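Local structure of uncharacterized protein lp_2219 (3HFQ) at residues Pro134-Tyr145 against Ala155-Lys163; Phe202-Ile211 against Asn240-Ser248. The protein is of unknown function but adopts the seven-bladed beta-propeller fold of the lactonase family, so a lactone-hydrolysing activity is possible, though unproven. The protein carries 1 engineered substitution. All coordinates share one frame; numbering follows the deposited sequence.

Interaction 1: residues Pro134-Tyr145 against Ala155-Lys163. With PO4 (phosphate ion), chain C.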
ATOM      1  N   PRO A 134      20.870 -10.386   1.948  1.00 15.05           N
ATOM      2  CA  PRO A 134      21.689 -11.057   0.933  1.00 16.61           C
ATOM      3  C   PRO A 134      21.488 -10.573  -0.503  1.00 20.65           C
ATOM      4  O   PRO A 134      22.414 -10.615  -1.309  1.00 22.32           O
ATOM      5  CB  PRO A 134      21.300 -12.520   1.100  1.00 18.57           C
ATOM      6  CG  PRO A 134      19.843 -12.421   1.453  1.00 18.14           C
ATOM      7  CD  PRO A 134      19.855 -11.311   2.490  1.00 15.75           C
ATOM      8  N   ARG A 135      20.280 -10.118  -0.823  1.00 15.88           N
ATOM      9  CA  ARG A 135      19.974  -9.653  -2.174  1.00 16.85           C
ATOM     10  C   ARG A 135      20.522  -8.256  -2.481  1.00 17.90           C
ATOM     11  O   ARG A 135      20.676  -7.422  -1.588  1.00 17.47           O
ATOM     12  CB  ARG A 135      18.456  -9.694  -2.401  1.00 15.06           C
ATOM     13  CG  ARG A 135      17.875 -11.107  -2.589  1.00 21.20           C
ATOM     14  CD  ARG A 135      16.358 -11.102  -2.392  1.00 28.41           C
ATOM     15  NE  ARG A 135      15.650 -12.173  -3.096  1.00 34.96           N
ATOM     16  CZ  ARG A 135      15.677 -13.463  -2.769  1.00 41.92           C
ATOM     17  NH1 ARG A 135      16.387 -13.884  -1.730  1.00 52.87           N
ATOM     18  NH2 ARG A 135      14.981 -14.337  -3.484  1.00 39.48           N
ATOM     19  N   PRO A 136      20.823  -7.984  -3.764  1.00 18.76           N
ATOM     20  CA  PRO A 136      21.359  -6.694  -4.216  1.00 18.86           C
ATOM     21  C   PRO A 136      20.508  -5.507  -3.777  1.00 20.98           C
ATOM     22  O   PRO A 136      21.025  -4.420  -3.513  1.00 18.86           O
ATOM     23  CB  PRO A 136      21.381  -6.842  -5.737  1.00 24.17           C
ATOM     24  CG  PRO A 136      21.576  -8.315  -5.934  1.00 25.51           C
ATOM     25  CD  PRO A 136      20.636  -8.899  -4.904  1.00 18.88           C
ATOM     26  N   GLU A 137      19.198  -5.717  -3.702  1.00 17.85           N
ATOM     27  CA  GLU A 137      18.285  -4.652  -3.308  1.00 18.47           C
ATOM     28  C   GLU A 137      18.335  -4.374  -1.811  1.00 16.02           C
ATOM     29  O   GLU A 137      17.827  -3.355  -1.346  1.00 17.61           O
ATOM     30  CB  GLU A 137      16.845  -5.008  -3.707  1.00 18.22           C
ATOM     31  CG  GLU A 137      16.634  -5.173  -5.207  1.00 20.50           C
ATOM     32  CD  GLU A 137      16.802  -6.606  -5.680  1.00 27.73           C
ATOM     33  OE1 GLU A 137      17.403  -7.418  -4.944  1.00 27.28           O
ATOM     34  OE2 GLU A 137      16.334  -6.917  -6.798  1.00 28.92           O
ATOM     35  N   GLN A 138      18.964  -5.270  -1.062  1.00 12.82           N
ATOM     36  CA  GLN A 138      19.039  -5.124   0.387  1.00 12.82           C
ATOM     37  C   GLN A 138      20.372  -4.588   0.900  1.00 13.80           C
ATOM     38  O   GLN A 138      20.960  -5.144   1.821  1.00 12.84           O
ATOM     39  CB  GLN A 138      18.722  -6.470   1.037  1.00 14.81           C
ATOM     40  CG  GLN A 138      17.346  -6.997   0.655  1.00 14.39           C
ATOM     41  CD  GLN A 138      17.083  -8.391   1.184  1.00 16.04           C
ATOM     42  OE1 GLN A 138      17.793  -9.340   0.842  1.00 14.62           O
ATOM     43  NE2 GLN A 138      16.058  -8.524   2.019  1.00 12.97           N
ATOM     44  N   ASP A 139      20.829  -3.490   0.309  1.00 15.58           N
ATOM     45  CA  ASP A 139      22.093  -2.876   0.700  1.00 20.99           C
ATOM     46  C   ASP A 139      22.013  -2.154   2.046  1.00 23.45           C
ATOM     47  O   ASP A 139      23.036  -1.902   2.685  1.00 21.93           O
ATOM     48  CB  ASP A 139      22.559  -1.892  -0.381  1.00 25.67           C
ATOM     49  CG  ASP A 139      21.475  -0.908  -0.789  1.00 35.58           C
ATOM     50  OD1 ASP A 139      21.803   0.280  -0.999  1.00 37.09           O
ATOM     51  OD2 ASP A 139      20.300  -1.319  -0.916  1.00 34.92           O
ATOM     52  N   GLY A 140      20.800  -1.820   2.472  1.00 15.87           N
ATOM     53  CA  GLY A 140      20.622  -1.137   3.740  1.00 13.48           C
ATOM     54  C   GLY A 140      19.172  -1.215   4.178  1.00 17.59           C
ATOM     55  O   GLY A 140      18.377  -1.912   3.553  1.00 12.78           O
ATOM     56  N   SER A 141      18.819  -0.511   5.249  1.00 16.64           N
ATOM     57  CA  SER A 141      17.443  -0.525   5.728  1.00 14.43           C
ATOM     58  C   SER A 141      16.530   0.171   4.732  1.00 13.21           C
ATOM     59  O   SER A 141      16.845   1.257   4.246  1.00 11.50           O
ATOM     60  CB  SER A 141      17.332   0.172   7.084  1.00 12.51           C
ATOM     61  OG  SER A 141      15.971   0.338   7.443  1.00 17.55           O
ATOM     62  N   HIS A 142      15.394  -0.456   4.446  1.00 10.88           N
ATOM     63  CA  HIS A 142      14.416   0.087   3.511  1.00  8.98           C
ATOM     64  C   HIS A 142      13.006  -0.119   4.073  1.00 11.27           C
ATOM     65  O   HIS A 142      12.412  -1.177   3.895  1.00 12.50           O
ATOM     66  CB  HIS A 142      14.552  -0.620   2.157  1.00 14.19           C
ATOM     67  CG  HIS A 142      15.870  -0.379   1.477  1.00 14.43           C
ATOM     68  ND1 HIS A 142      16.519  -1.354   0.745  1.00 18.79           N
ATOM     69  CD2 HIS A 142      16.643   0.727   1.394  1.00  8.87           C
ATOM     70  CE1 HIS A 142      17.635  -0.853   0.242  1.00 15.15           C
ATOM     71  NE2 HIS A 142      17.734   0.407   0.620  1.00 19.50           N
ATOM     72  N   ILE A 143      12.479   0.893   4.759  1.00 10.61           N
ATOM     73  CA  ILE A 143      11.142   0.802   5.342  1.00 12.95           C
ATOM     74  C   ILE A 143      10.115   1.021   4.234  1.00 13.91           C
ATOM     75  O   ILE A 143      10.213   1.982   3.475  1.00 12.27           O
ATOM     76  CB  ILE A 143      10.949   1.856   6.462  1.00 10.74           C
ATOM     77  CG1 ILE A 143      12.071   1.725   7.496  1.00 12.10           C
ATOM     78  CG2 ILE A 143       9.610   1.646   7.150  1.00 10.98           C
ATOM     79  CD1 ILE A 143      12.168   0.341   8.141  1.00 15.59           C
ATOM     80  N   HIS A 144       9.118   0.144   4.150  1.00  9.20           N
ATOM     81  CA  HIS A 144       8.130   0.252   3.079  1.00  8.96           C
ATOM     82  C   HIS A 144       6.674   0.242   3.532  1.00 11.39           C
ATOM     83  O   HIS A 144       5.761   0.331   2.703  1.00 10.32           O
ATOM     84  CB  HIS A 144       8.340  -0.900   2.093  1.00 12.37           C
ATOM     85  CG  HIS A 144       8.182  -0.505   0.659  1.00 15.16           C
ATOM     86  ND1 HIS A 144       7.126   0.256   0.208  1.00 14.72           N
ATOM     87  CD2 HIS A 144       8.957  -0.754  -0.422  1.00 15.42           C
ATOM     88  CE1 HIS A 144       7.260   0.464  -1.089  1.00 17.88           C
ATOM     89  NE2 HIS A 144       8.364  -0.138  -1.498  1.00 14.25           N
ATOM     90  N   TYR A 145       6.449   0.138   4.835  1.00  8.62           N
ATOM     91  CA  TYR A 145       5.087   0.077   5.344  1.00 11.91           C
ATOM     92  C   TYR A 145       5.046   0.495   6.804  1.00 15.75           C
ATOM     93  O   TYR A 145       5.883   0.072   7.605  1.00 10.29           O
ATOM     94  CB  TYR A 145       4.566  -1.361   5.169  1.00  8.35           C
ATOM     95  CG  TYR A 145       3.163  -1.644   5.677  1.00  9.17           C
ATOM     96  CD1 TYR A 145       2.928  -1.945   7.019  1.00  9.35           C
ATOM     97  CD2 TYR A 145       2.077  -1.653   4.802  1.00 10.20           C
ATOM     98  CE1 TYR A 145       1.641  -2.252   7.476  1.00 11.03           C
ATOM     99  CE2 TYR A 145       0.786  -1.954   5.251  1.00  7.96           C
ATOM    100  CZ  TYR A 145       0.579  -2.255   6.587  1.00 11.42           C
ATOM    101  OH  TYR A 145      -0.690  -2.550   7.038  1.00 12.04           O
ATOM    102  N   ALA A 155       2.744  -1.506  12.849  1.00  8.70           N
ATOM    103  CA  ALA A 155       3.561  -2.507  12.180  1.00 10.74           C
ATOM    104  C   ALA A 155       4.431  -1.755  11.183  1.00 10.59           C
ATOM    105  O   ALA A 155       3.921  -0.986  10.367  1.00 10.02           O
ATOM    106  CB  ALA A 155       2.675  -3.514  11.460  1.00  9.97           C
ATOM    107  N   VAL A 156       5.741  -1.972  11.263  1.00  8.10           N
ATOM    108  CA  VAL A 156       6.703  -1.306  10.387  1.00 10.83           C
ATOM    109  C   VAL A 156       7.544  -2.376   9.690  1.00  9.52           C
ATOM    110  O   VAL A 156       8.219  -3.165  10.344  1.00 10.89           O
ATOM    111  CB  VAL A 156       7.610  -0.354  11.212  1.00 10.77           C
ATOM    112  CG1 VAL A 156       8.647   0.315  10.310  1.00  7.07           C
ATOM    113  CG2 VAL A 156       6.748   0.704  11.901  1.00  7.43           C
ATOM    114  N   ILE A 157       7.500  -2.395   8.361  1.00  9.06           N
ATOM    115  CA  ILE A 157       8.217  -3.407   7.586  1.00  9.79           C
ATOM    116  C   ILE A 157       9.511  -2.923   6.941  1.00 10.30           C
ATOM    117  O   ILE A 157       9.518  -1.927   6.226  1.00 10.54           O
ATOM    118  CB  ILE A 157       7.299  -3.969   6.479  1.00 10.34           C
ATOM    119  CG1 ILE A 157       5.999  -4.482   7.105  1.00  6.91           C
ATOM    120  CG2 ILE A 157       8.010  -5.080   5.718  1.00 13.73           C
ATOM    121  CD1 ILE A 157       4.946  -4.885   6.087  1.00  7.04           C
ATOM    122  N   ASP A 158      10.599  -3.652   7.181  1.00 11.19           N
ATOM    123  CA  ASP A 158      11.901  -3.309   6.621  1.00 11.15           C
ATOM    124  C   ASP A 158      12.264  -4.330   5.542  1.00 12.54           C
ATOM    125  O   ASP A 158      12.662  -5.457   5.842  1.00 10.87           O
ATOM    126  CB  ASP A 158      12.970  -3.322   7.721  1.00 15.30           C
ATOM    127  CG  ASP A 158      14.274  -2.678   7.282  1.00 13.40           C
ATOM    128  OD1 ASP A 158      14.634  -2.793   6.094  1.00 12.48           O
ATOM    129  OD2 ASP A 158      14.952  -2.065   8.132  1.00 15.54           O
ATOM    130  N   LEU A 159      12.116  -3.931   4.286  1.00  9.92           N
ATOM    131  CA  LEU A 159      12.425  -4.805   3.166  1.00 12.61           C
ATOM    132  C   LEU A 159      13.920  -5.097   3.098  1.00 10.05           C
ATOM    133  O   LEU A 159      14.335  -6.199   2.733  1.00 10.86           O
ATOM    134  CB  LEU A 159      11.949  -4.150   1.861  1.00 15.60           C
ATOM    135  CG  LEU A 159      12.273  -4.840   0.531  1.00 15.65           C
ATOM    136  CD1 LEU A 159      11.159  -4.566  -0.472  1.00 15.56           C
ATOM    137  CD2 LEU A 159      13.616  -4.349   0.007  1.00 15.41           C
ATOM    138  N   GLY A 160      14.723  -4.104   3.469  1.00  6.95           N
ATOM    139  CA  GLY A 160      16.165  -4.250   3.423  1.00 12.01           C
ATOM    140  C   GLY A 160      16.785  -5.224   4.410  1.00 17.71           C
ATOM    141  O   GLY A 160      17.780  -5.880   4.090  1.00 15.75           O
ATOM    142  N   SER A 161      16.206  -5.334   5.602  1.00 13.92           N
ATOM    143  CA  SER A 161      16.749  -6.224   6.624  1.00 15.89           C
ATOM    144  C   SER A 161      15.902  -7.464   6.914  1.00 16.53           C
ATOM    145  O   SER A 161      16.207  -8.219   7.835  1.00 18.76           O
ATOM    146  CB  SER A 161      16.955  -5.447   7.924  1.00 20.59           C
ATOM    147  OG  SER A 161      15.713  -4.993   8.425  1.00 27.90           O
ATOM    148  N   ASP A 162      14.844  -7.670   6.135  1.00 14.76           N
ATOM    149  CA  ASP A 162      13.958  -8.823   6.318  1.00 12.32           C
ATOM    150  C   ASP A 162      13.315  -8.861   7.700  1.00 13.72           C
ATOM    151  O   ASP A 162      13.254  -9.916   8.334  1.00 14.45           O
ATOM    152  CB  ASP A 162      14.722 -10.132   6.086  1.00 15.83           C
ATOM    153  CG  ASP A 162      15.055 -10.363   4.628  1.00 20.44           C
ATOM    154  OD1 ASP A 162      14.135 -10.268   3.789  1.00 18.24           O
ATOM    155  OD2 ASP A 162      16.234 -10.646   4.320  1.00 19.57           O
ATOM    156  N   LYS A 163      12.822  -7.717   8.165  1.00 13.21           N
ATOM    157  CA  LYS A 163      12.198  -7.665   9.481  1.00 10.54           C
ATOM    158  C   LYS A 163      10.870  -6.930   9.509  1.00 15.67           C
ATOM    159  O   LYS A 163      10.637  -5.997   8.734  1.00 15.52           O
ATOM    160  CB  LYS A 163      13.145  -7.006  10.488  1.00 11.01           C
ATOM    161  CG  LYS A 163      14.403  -7.806  10.790  1.00 16.97           C
ATOM    162  CD  LYS A 163      15.373  -6.997  11.637  1.00 26.53           C
ATOM    163  CE  LYS A 163      16.660  -7.766  11.904  1.00 35.72           C
ATOM    164  NZ  LYS A 163      16.433  -9.001  12.708  1.00 35.53           N
TER
HETATM  165  P   PO4 C 402       9.665  -1.040  -4.344  1.00 18.55           P
HETATM  166  O1  PO4 C 402      10.424  -1.059  -5.724  1.00 21.26           O
HETATM  167  O2  PO4 C 402       8.219  -1.635  -4.528  1.00 16.27           O
HETATM  168  O3  PO4 C 402      10.462  -1.900  -3.288  1.00 26.00           O
HETATM  169  O4  PO4 C 402       9.549   0.446  -3.826  1.00 24.62           O
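Ser141 and the backbone of His142 bind the carboxylate of Asp158 at the open end of the antiparallel hairpin formed by strands 143-148 and 154-158 of one beta-propeller blade. Ser141 OG donates to Asp158 OD2 at 2.7 Å, and His142 N to Asp158 OD1 at 3.0 Å. Ser161 N, three residues on, meets that OD1 from the opposite face, which makes an Asx motif. With CG anti to the backbone N (chi1 -167°), the carboxylate comes within range of all three donors. Losing it to an alanine here would probably strip Ser141 OG, His142 N and Ser161 N of their acceptor and free the 158-161 turn to shift. Packing is tight at Gly160, whose CA lies 3.2 Å from Gly140 O; a CB would collide with that oxygen. Farther along, Ile143 CG2 touches Val156 CG1 on one sheet face and Tyr145 CB rests on Ile157 CD1 on the other. By contrast, the type I turn Arg135-Gln138 is looser: Pro136 and Glu137 are exposed, as is nearby Pro134, its CD 4.1 Å from Asp162 OD2. Gly186 N holds that oxygen, Gly188 N holds OD1. Buried Gln138 NE2 donates almost straight (177°) to Leu159 O, 3.0 Å away.

Interaction 2: residues Phe202-Ile211 against Asn240-Ser248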
ATOM      1  N   PHE A 202      -1.186 -11.190   6.640  1.00  9.24           N
ATOM      2  CA  PHE A 202      -0.610 -11.791   5.448  1.00  8.86           C
ATOM      3  C   PHE A 202       0.431 -10.813   4.943  1.00  7.89           C
ATOM      4  O   PHE A 202       0.124  -9.660   4.637  1.00  8.07           O
ATOM      5  CB  PHE A 202      -1.722 -12.049   4.433  1.00  7.88           C
ATOM      6  CG  PHE A 202      -2.827 -12.906   4.989  1.00 12.02           C
ATOM      7  CD1 PHE A 202      -2.678 -14.290   5.078  1.00 13.25           C
ATOM      8  CD2 PHE A 202      -3.973 -12.322   5.518  1.00 13.78           C
ATOM      9  CE1 PHE A 202      -3.656 -15.078   5.690  1.00 12.63           C
ATOM     10  CE2 PHE A 202      -4.955 -13.099   6.133  1.00 18.32           C
ATOM     11  CZ  PHE A 202      -4.794 -14.482   6.219  1.00 15.23           C
ATOM     12  N   LEU A 203       1.670 -11.287   4.882  1.00  9.88           N
ATOM     13  CA  LEU A 203       2.809 -10.464   4.494  1.00  8.37           C
ATOM     14  C   LEU A 203       3.336 -10.752   3.095  1.00  9.85           C
ATOM     15  O   LEU A 203       3.672 -11.889   2.766  1.00  8.92           O
ATOM     16  CB  LEU A 203       3.925 -10.679   5.520  1.00  6.51           C
ATOM     17  CG  LEU A 203       5.296 -10.037   5.325  1.00 10.43           C
ATOM     18  CD1 LEU A 203       5.222  -8.539   5.594  1.00  7.12           C
ATOM     19  CD2 LEU A 203       6.285 -10.701   6.278  1.00 13.58           C
ATOM     20  N   ALA A 204       3.425  -9.713   2.276  1.00 10.09           N
ATOM     21  CA  ALA A 204       3.921  -9.887   0.921  1.00 12.86           C
ATOM     22  C   ALA A 204       5.438  -9.765   0.889  1.00 14.37           C
ATOM     23  O   ALA A 204       6.007  -8.817   1.430  1.00 11.58           O
ATOM     24  CB  ALA A 204       3.288  -8.858  -0.006  1.00 12.39           C
ATOM     25  N   GLY A 205       6.081 -10.752   0.269  1.00 10.66           N
ATOM     26  CA  GLY A 205       7.523 -10.746   0.138  1.00  9.46           C
ATOM     27  C   GLY A 205       7.834 -10.323  -1.284  1.00 11.58           C
ATOM     28  O   GLY A 205       7.717 -11.116  -2.215  1.00 12.45           O
ATOM     29  N   GLU A 206       8.220  -9.066  -1.451  1.00 12.58           N
ATOM     30  CA  GLU A 206       8.517  -8.535  -2.772  1.00 14.31           C
ATOM     31  C   GLU A 206       9.603  -9.282  -3.533  1.00 13.23           C
ATOM     32  O   GLU A 206       9.371  -9.772  -4.638  1.00 15.02           O
ATOM     33  CB  GLU A 206       8.933  -7.062  -2.677  1.00 17.42           C
ATOM     34  CG  GLU A 206       9.335  -6.472  -4.027  1.00 19.70           C
ATOM     35  CD  GLU A 206       9.889  -5.065  -3.927  1.00 18.08           C
ATOM     36  OE1 GLU A 206       9.222  -4.205  -3.319  1.00 14.98           O
ATOM     37  OE2 GLU A 206      10.989  -4.819  -4.468  1.00 20.87           O
ATOM     38  N   LEU A 207      10.783  -9.367  -2.930  1.00 13.26           N
ATOM     39  CA  LEU A 207      11.940  -9.990  -3.563  1.00 12.94           C
ATOM     40  C   LEU A 207      11.871 -11.492  -3.825  1.00 16.93           C
ATOM     41  O   LEU A 207      12.498 -11.987  -4.765  1.00 16.83           O
ATOM     42  CB  LEU A 207      13.192  -9.660  -2.743  1.00 12.91           C
ATOM     43  CG  LEU A 207      13.368  -8.173  -2.409  1.00 12.38           C
ATOM     44  CD1 LEU A 207      14.594  -7.984  -1.526  1.00 13.40           C
ATOM     45  CD2 LEU A 207      13.499  -7.352  -3.693  1.00 14.28           C
ATOM     46  N   SER A 208      11.110 -12.217  -3.013  1.00 12.46           N
ATOM     47  CA  SER A 208      10.997 -13.663  -3.176  1.00 16.96           C
ATOM     48  C   SER A 208       9.679 -14.094  -3.816  1.00 13.65           C
ATOM     49  O   SER A 208       9.450 -15.286  -4.029  1.00 12.96           O
ATOM     50  CB  SER A 208      11.140 -14.342  -1.816  1.00 16.34           C
ATOM     51  OG  SER A 208      10.138 -13.877  -0.924  1.00 15.33           O
ATOM     52  N   SER A 209       8.821 -13.129  -4.129  1.00 10.95           N
ATOM     53  CA  SER A 209       7.521 -13.430  -4.726  1.00 10.11           C
ATOM     54  C   SER A 209       6.790 -14.482  -3.896  1.00 10.78           C
ATOM     55  O   SER A 209       6.385 -15.525  -4.408  1.00 11.36           O
ATOM     56  CB  SER A 209       7.692 -13.932  -6.163  1.00 13.32           C
ATOM     57  OG  SER A 209       8.175 -12.894  -7.000  1.00 14.64           O
ATOM     58  N   GLN A 210       6.624 -14.190  -2.610  1.00 12.93           N
ATOM     59  CA  GLN A 210       5.956 -15.099  -1.685  1.00 15.61           C
ATOM     60  C   GLN A 210       5.037 -14.348  -0.735  1.00 11.96           C
ATOM     61  O   GLN A 210       5.109 -13.126  -0.611  1.00 12.07           O
ATOM     62  CB  GLN A 210       6.989 -15.841  -0.831  1.00 14.74           C
ATOM     63  CG  GLN A 210       7.942 -16.739  -1.582  1.00 15.56           C
ATOM     64  CD  GLN A 210       8.977 -17.364  -0.664  1.00 20.18           C
ATOM     65  OE1 GLN A 210       9.726 -16.662   0.014  1.00 19.47           O
ATOM     66  NE2 GLN A 210       9.024 -18.689  -0.639  1.00 15.89           N
ATOM     67  N   ILE A 211       4.163 -15.091  -0.065  1.00  8.11           N
ATOM     68  CA  ILE A 211       3.286 -14.505   0.936  1.00  8.71           C
ATOM     69  C   ILE A 211       3.440 -15.362   2.181  1.00 10.83           C
ATOM     70  O   ILE A 211       3.385 -16.588   2.111  1.00 10.41           O
ATOM     71  CB  ILE A 211       1.793 -14.511   0.534  1.00 10.85           C
ATOM     72  CG1 ILE A 211       1.552 -13.551  -0.633  1.00 15.00           C
ATOM     73  CG2 ILE A 211       0.939 -14.071   1.738  1.00  9.69           C
ATOM     74  CD1 ILE A 211       0.098 -13.498  -1.094  1.00 17.57           C
ATOM     75  N   ASN A 240      10.515 -10.678 -10.978  1.00 15.27           N
ATOM     76  CA  ASN A 240       9.187 -10.487 -10.433  1.00 14.77           C
ATOM     77  C   ASN A 240       9.301  -9.930  -9.034  1.00 15.26           C
ATOM     78  O   ASN A 240      10.088 -10.417  -8.218  1.00 15.40           O
ATOM     79  CB  ASN A 240       8.373 -11.779 -10.368  1.00 14.11           C
ATOM     80  CG  ASN A 240       6.911 -11.513 -10.030  1.00 13.25           C
ATOM     81  OD1 ASN A 240       6.138 -11.083 -10.885  1.00 11.92           O
ATOM     82  ND2 ASN A 240       6.536 -11.732  -8.775  1.00 11.26           N
ATOM     83  N   GLY A 241       8.515  -8.897  -8.772  1.00 12.50           N
ATOM     84  CA  GLY A 241       8.505  -8.288  -7.460  1.00 11.17           C
ATOM     85  C   GLY A 241       7.062  -8.133  -7.025  1.00 11.57           C
ATOM     86  O   GLY A 241       6.312  -7.381  -7.639  1.00 12.35           O
ATOM     87  N   ALA A 242       6.654  -8.859  -5.990  1.00 12.70           N
ATOM     88  CA  ALA A 242       5.283  -8.739  -5.504  1.00 11.28           C
ATOM     89  C   ALA A 242       5.162  -7.315  -4.961  1.00 12.78           C
ATOM     90  O   ALA A 242       6.160  -6.729  -4.541  1.00 12.48           O
ATOM     91  CB  ALA A 242       5.017  -9.766  -4.411  1.00  8.95           C
ATOM     92  N   ALA A 243       3.959  -6.749  -4.968  1.00 10.07           N
ATOM     93  CA  ALA A 243       3.796  -5.375  -4.499  1.00  8.88           C
ATOM     94  C   ALA A 243       2.693  -5.150  -3.471  1.00 12.44           C
ATOM     95  O   ALA A 243       2.943  -5.175  -2.264  1.00 12.03           O
ATOM     96  CB  ALA A 243       3.585  -4.444  -5.700  1.00  8.19           C
ATOM     97  N   ALA A 244       1.478  -4.910  -3.954  1.00 10.41           N
ATOM     98  CA  ALA A 244       0.341  -4.652  -3.078  1.00 11.14           C
ATOM     99  C   ALA A 244      -0.359  -5.929  -2.647  1.00 12.83           C
ATOM    100  O   ALA A 244      -0.325  -6.934  -3.355  1.00 10.49           O
ATOM    101  CB  ALA A 244      -0.649  -3.730  -3.773  1.00 11.16           C
ATOM    102  N   ILE A 245      -0.995  -5.882  -1.483  1.00  9.82           N
ATOM    103  CA  ILE A 245      -1.717  -7.037  -0.963  1.00 12.10           C
ATOM    104  C   ILE A 245      -3.008  -6.549  -0.304  1.00 14.94           C
ATOM    105  O   ILE A 245      -2.995  -5.610   0.492  1.00  9.41           O
ATOM    106  CB  ILE A 245      -0.829  -7.838   0.034  1.00 10.37           C
ATOM    107  CG1 ILE A 245      -1.554  -9.108   0.486  1.00 11.36           C
ATOM    108  CG2 ILE A 245      -0.442  -6.971   1.218  1.00  8.28           C
ATOM    109  CD1 ILE A 245      -0.629 -10.116   1.163  1.00  8.21           C
ATOM    110  N   ARG A 246      -4.125  -7.177  -0.664  1.00 10.63           N
ATOM    111  CA  ARG A 246      -5.435  -6.786  -0.138  1.00  9.51           C
ATOM    112  C   ARG A 246      -6.249  -7.990   0.321  1.00 14.00           C
ATOM    113  O   ARG A 246      -6.064  -9.097  -0.171  1.00  8.60           O
ATOM    114  CB  ARG A 246      -6.233  -6.056  -1.216  1.00 12.04           C
ATOM    115  CG  ARG A 246      -5.503  -4.902  -1.876  1.00 11.03           C
ATOM    116  CD  ARG A 246      -5.412  -3.696  -0.957  1.00  9.86           C
ATOM    117  NE  ARG A 246      -4.881  -2.544  -1.676  1.00 12.46           N
ATOM    118  CZ  ARG A 246      -4.657  -1.355  -1.129  1.00 13.90           C
ATOM    119  NH1 ARG A 246      -4.918  -1.154   0.159  1.00 12.56           N
ATOM    120  NH2 ARG A 246      -4.179  -0.365  -1.875  1.00 12.91           N
ATOM    121  N   LEU A 247      -7.171  -7.761   1.248  1.00 14.58           N
ATOM    122  CA  LEU A 247      -8.014  -8.834   1.759  1.00 12.31           C
ATOM    123  C   LEU A 247      -9.467  -8.378   1.703  1.00 13.67           C
ATOM    124  O   LEU A 247      -9.778  -7.243   2.064  1.00 14.99           O
ATOM    125  CB  LEU A 247      -7.627  -9.156   3.203  1.00 16.34           C
ATOM    126  CG  LEU A 247      -8.306 -10.341   3.893  1.00 16.36           C
ATOM    127  CD1 LEU A 247      -7.833 -11.648   3.267  1.00 10.99           C
ATOM    128  CD2 LEU A 247      -7.963 -10.318   5.379  1.00 15.89           C
ATOM    129  N   SER A 248     -10.357  -9.253   1.247  1.00 12.16           N
ATOM    130  CA  SER A 248     -11.771  -8.896   1.171  1.00 14.72           C
ATOM    131  C   SER A 248     -12.302  -8.622   2.575  1.00 11.44           C
ATOM    132  O   SER A 248     -11.745  -9.105   3.560  1.00 12.06           O
ATOM    133  CB  SER A 248     -12.574 -10.022   0.507  1.00 15.79           C
ATOM    134  OG  SER A 248     -12.407 -11.247   1.193  1.00 14.64           O
TER
HETATM  135  O   HOH W   1      11.004 -12.791  -6.899  1.00 24.79           O
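The seam between two neighbouring propeller blades runs through this contact, with strand 200-205 and the turn after it set against strand 241-247, the first strand of the next blade. One direct backbone bond spans the seam: Ala242 N donates to Glu206 O at 3.2 Å, on a lone pair in the carbonyl plane. Gly241 CA points a C-H at that same oxygen. Glu206 runs fully extended past the carbonyl of Ala242, its chi1 of 177° placing CG opposite the backbone N and 3.2 Å from Ala242 O; its carboxylate forms salt bridges with Arg190 and Arg259. Ser209 and Gln210 both face Gly205 in a G1 beta bulge, which closes the tight hairpin between strands 200-205 and 210-217. At this turn a water bridges the blades, donating to Leu207 O (2.7 Å) and Asn240 O (2.9 Å) while accepting from Ser209 OG. Beyond it, the strand axes are 6.5 Å apart at closest and side chains fill the seam. Ile245 CD1 meets Ile211 CD1 tip to tip at 4.1 Å and also lies 4.0 Å from Phe202 CB. Ala204 CB faces Ile245 CB, and Leu247 CD2 approaches the Phe202 ring obliquely, 4.2 Å from CE2.

Interaction 1 lies within one blade and interaction 2 between the next two, their centres 14 Å apart. They meet directly: Leu159 CD1 packs 3.5 Å from Glu206 OE1, Gln138 CG lies 3.6 Å from Leu207 CD1, and Ile157 CD1 touches Leu203 CD1. The phosphate, probably from the crystallisation liquor, ties both to one pocket. His144 NE2 of interaction 1 donates to its O4 at 2.7 Å, and the Glu206 side chain of interaction 2 comes within about 3 Å of the ion. Arg190 and Arg259 hydrogen-bond the phosphate and also pair with Glu206, consistent with an anion-binding pocket, though no substrate is established.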